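Local structure of conserved hypothetical cytochrome protein (Kuenenia stuttgartiensis, 6H5L) at residues 2-7 with 88-93. The protein probably transfers electrons as a c-type diheme cytochrome, with two covalently bound hemes c, within a large heme-rich reductase complex of an anammox bacterium. Residues are numbered along the deposited sequence; the frame is centred on the assembly and turned at random.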
ATOM      1  N   GLU B   2      23.374  44.032 -36.627  1.00 49.63           N
ATOM      2  CA  GLU B   2      24.611  43.863 -37.379  1.00 53.68           C
ATOM      3  C   GLU B   2      25.786  43.681 -36.426  1.00 49.68           C
ATOM      4  O   GLU B   2      25.998  44.490 -35.522  1.00 49.16           O
ATOM      5  CB  GLU B   2      24.857  45.058 -38.298  1.00 55.21           C
ATOM      6  CG  GLU B   2      24.049  45.004 -39.581  1.00 70.46           C
ATOM      7  CD  GLU B   2      24.287  43.722 -40.359  1.00 79.86           C
ATOM      8  OE1 GLU B   2      25.445  43.254 -40.399  1.00 74.01           O
ATOM      9  OE2 GLU B   2      23.315  43.174 -40.922  1.00 69.68           O
ATOM     10  N   ILE B   3      26.545  42.613 -36.642  1.00 44.00           N
ATOM     11  CA  ILE B   3      27.716  42.296 -35.832  1.00 39.96           C
ATOM     12  C   ILE B   3      28.939  42.884 -36.530  1.00 42.89           C
ATOM     13  O   ILE B   3      29.192  42.542 -37.697  1.00 42.40           O
ATOM     14  CB  ILE B   3      27.871  40.781 -35.637  1.00 39.86           C
ATOM     15  CG1 ILE B   3      26.574  40.185 -35.084  1.00 30.23           C
ATOM     16  CG2 ILE B   3      29.041  40.480 -34.714  1.00 41.57           C
ATOM     17  CD1 ILE B   3      26.584  38.685 -34.983  1.00 22.83           C
ATOM     18  N   PRO B   4      29.708  43.748 -35.876  1.00 45.88           N
ATOM     19  CA  PRO B   4      30.844  44.380 -36.553  1.00 44.84           C
ATOM     20  C   PRO B   4      32.004  43.416 -36.740  1.00 44.41           C
ATOM     21  O   PRO B   4      32.158  42.440 -36.000  1.00 43.05           O
ATOM     22  CB  PRO B   4      31.224  45.525 -35.602  1.00 42.68           C
ATOM     23  CG  PRO B   4      30.831  45.008 -34.256  1.00 39.36           C
ATOM     24  CD  PRO B   4      29.582  44.190 -34.474  1.00 35.95           C
ATOM     25  N   LYS B   5      32.812  43.695 -37.764  1.00 52.78           N
ATOM     26  CA  LYS B   5      34.099  43.031 -37.916  1.00 43.29           C
ATOM     27  C   LYS B   5      35.196  43.734 -37.134  1.00 35.74           C
ATOM     28  O   LYS B   5      36.134  43.081 -36.660  1.00 38.08           O
ATOM     29  CB  LYS B   5      34.496  42.979 -39.391  1.00 43.44           C
ATOM     30  CG  LYS B   5      33.400  42.497 -40.337  1.00 45.51           C
ATOM     31  CD  LYS B   5      33.048  41.042 -40.086  1.00 43.23           C
ATOM     32  CE  LYS B   5      32.076  40.532 -41.136  1.00 54.42           C
ATOM     33  NZ  LYS B   5      31.747  39.091 -40.955  1.00 42.80           N
ATOM     34  N   GLU B   6      35.080  45.050 -36.975  1.00 55.18           N
ATOM     35  CA  GLU B   6      36.075  45.840 -36.269  1.00 51.43           C
ATOM     36  C   GLU B   6      35.949  45.658 -34.762  1.00 42.72           C
ATOM     37  O   GLU B   6      34.864  45.414 -34.228  1.00 48.01           O
ATOM     38  CB  GLU B   6      35.935  47.321 -36.631  1.00 57.06           C
ATOM     39  CG  GLU B   6      34.507  47.860 -36.629  1.00 59.01           C
ATOM     40  CD  GLU B   6      33.826  47.733 -37.983  1.00 64.72           C
ATOM     41  OE1 GLU B   6      32.812  47.010 -38.083  1.00 43.62           O
ATOM     42  OE2 GLU B   6      34.313  48.355 -38.950  1.00 85.49           O
ATOM     43  N   VAL B   7      37.078  45.787 -34.078  1.00 47.42           N
ATOM     44  CA  VAL B   7      37.129  45.727 -32.622  1.00 45.57           C
ATOM     45  C   VAL B   7      37.004  47.141 -32.073  1.00 48.44           C
ATOM     46  O   VAL B   7      37.674  48.065 -32.549  1.00 53.83           O
ATOM     47  CB  VAL B   7      38.428  45.054 -32.144  1.00 41.02           C
ATOM     48  CG1 VAL B   7      38.572  45.176 -30.636  1.00 40.88           C
ATOM     49  CG2 VAL B   7      38.451  43.596 -32.567  1.00 28.66           C
ATOM     50  N   GLN B  88      25.940  45.424 -27.169  1.00 53.07           N
ATOM     51  CA  GLN B  88      27.016  44.980 -26.288  1.00 43.38           C
ATOM     52  C   GLN B  88      27.431  43.547 -26.599  1.00 40.01           C
ATOM     53  O   GLN B  88      28.625  43.242 -26.701  1.00 33.29           O
ATOM     54  CB  GLN B  88      26.585  45.109 -24.826  1.00 46.97           C
ATOM     55  CG  GLN B  88      26.614  46.530 -24.288  1.00 48.08           C
ATOM     56  CD  GLN B  88      26.148  46.618 -22.847  1.00 44.15           C
ATOM     57  OE1 GLN B  88      25.122  46.046 -22.480  1.00 43.04           O
ATOM     58  NE2 GLN B  88      26.905  47.332 -22.022  1.00 34.53           N
ATOM     59  N   ARG B  89      26.453  42.649 -26.747  1.00 41.17           N
ATOM     60  CA  ARG B  89      26.769  41.264 -27.087  1.00 35.50           C
ATOM     61  C   ARG B  89      27.398  41.152 -28.468  1.00 39.72           C
ATOM     62  O   ARG B  89      28.201  40.246 -28.713  1.00 41.32           O
ATOM     63  CB  ARG B  89      25.507  40.407 -27.012  1.00 27.87           C
ATOM     64  CG  ARG B  89      25.026  40.108 -25.606  1.00 30.94           C
ATOM     65  CD  ARG B  89      23.720  39.333 -25.649  1.00 34.61           C
ATOM     66  NE  ARG B  89      22.561  40.206 -25.497  1.00 41.60           N
ATOM     67  CZ  ARG B  89      21.363  39.954 -26.014  1.00 37.58           C
ATOM     68  NH1 ARG B  89      21.166  38.860 -26.736  1.00 29.51           N
ATOM     69  NH2 ARG B  89      20.365  40.803 -25.820  1.00 42.37           N
ATOM     70  N   ALA B  90      27.041  42.052 -29.385  1.00 34.51           N
ATOM     71  CA  ALA B  90      27.611  42.009 -30.725  1.00 37.65           C
ATOM     72  C   ALA B  90      29.023  42.579 -30.765  1.00 35.22           C
ATOM     73  O   ALA B  90      29.830  42.162 -31.605  1.00 42.25           O
ATOM     74  CB  ALA B  90      26.708  42.760 -31.705  1.00 37.84           C
ATOM     75  N   SER B  91      29.344  43.518 -29.873  1.00 34.20           N
ATOM     76  CA  SER B  91      30.656  44.153 -29.888  1.00 31.54           C
ATOM     77  C   SER B  91      31.758  43.258 -29.334  1.00 40.32           C
ATOM     78  O   SER B  91      32.937  43.525 -29.588  1.00 40.21           O
ATOM     79  CB  SER B  91      30.620  45.463 -29.096  1.00 40.50           C
ATOM     80  OG  SER B  91      30.418  45.222 -27.716  1.00 43.59           O
ATOM     81  N   VAL B  92      31.408  42.206 -28.584  1.00 43.57           N
ATOM     82  CA  VAL B  92      32.413  41.290 -28.050  1.00 45.61           C
ATOM     83  C   VAL B  92      32.700  40.123 -28.981  1.00 32.14           C
ATOM     84  O   VAL B  92      33.669  39.382 -28.743  1.00 35.27           O
ATOM     85  CB  VAL B  92      32.004  40.732 -26.671  1.00 40.22           C
ATOM     86  CG1 VAL B  92      31.836  41.854 -25.668  1.00 42.33           C
ATOM     87  CG2 VAL B  92      30.728  39.904 -26.784  1.00 32.58           C
ATOM     88  N   VAL B  93      31.887  39.923 -30.021  1.00 30.20           N
ATOM     89  CA  VAL B  93      32.175  38.872 -30.997  1.00 35.02           C
ATOM     90  C   VAL B  93      33.562  39.027 -31.618  1.00 30.37           C
ATOM     91  O   VAL B  93      34.321  38.048 -31.620  1.00 37.85           O
ATOM     92  CB  VAL B  93      31.057  38.803 -32.050  1.00 31.10           C
ATOM     93  CG1 VAL B  93      31.393  37.772 -33.118  1.00 32.72           C
ATOM     94  CG2 VAL B  93      29.726  38.478 -31.387  1.00 28.91           C
TER
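Ile3 and Ala90 mark the closest backbone approach, their CA atoms 5.1 Å apart, where the irregular N-terminal residues 2-7 pass helix 86-91 at Ala90; one residue on, Pro4 and Ser91 are already wider apart, CA to CA 6.7 Å. The contact is a small one, burying 201 Å² in all, and the side chains that meet across it are apolar. The CB of Ala90 points at the incoming chain, with CG1 of Ile3 4.3 Å from it and CD of Pro4 4.2 Å from it. In Ile3, chi1 of -53° puts CG1 beside the backbone N and leaves CG2 anti to it; CG2 goes to Val93, where it lies 3.7 Å from CB and almost equally near both methyls, so the branch meets the fork of the valine; the two side chains cross at about a right angle. The carbonyl O of Ala90 faces carbon as well: CD of Pro4 is 3.5 Å from it and CG2 of Ile3 3.6 Å. Within its own segment that oxygen accepts a weak hydrogen bond from Val93 N. Ser91, whose CB turns away from the N-terminal chain, donates a hydrogen bond from OG to Gln88 O at 2.9 Å. Ile3 also touches Tyr66 of helix 62-71, while the neighbouring Val92 reaches heme c. The contact thus joins the chain leading into helix 9-18 to helix 86-91 and to Val93 of helix 93-97. With no polar bond between the two segments, their direct attachment rests on hydrophobic and van der Waals packing around Ala90 and Val93.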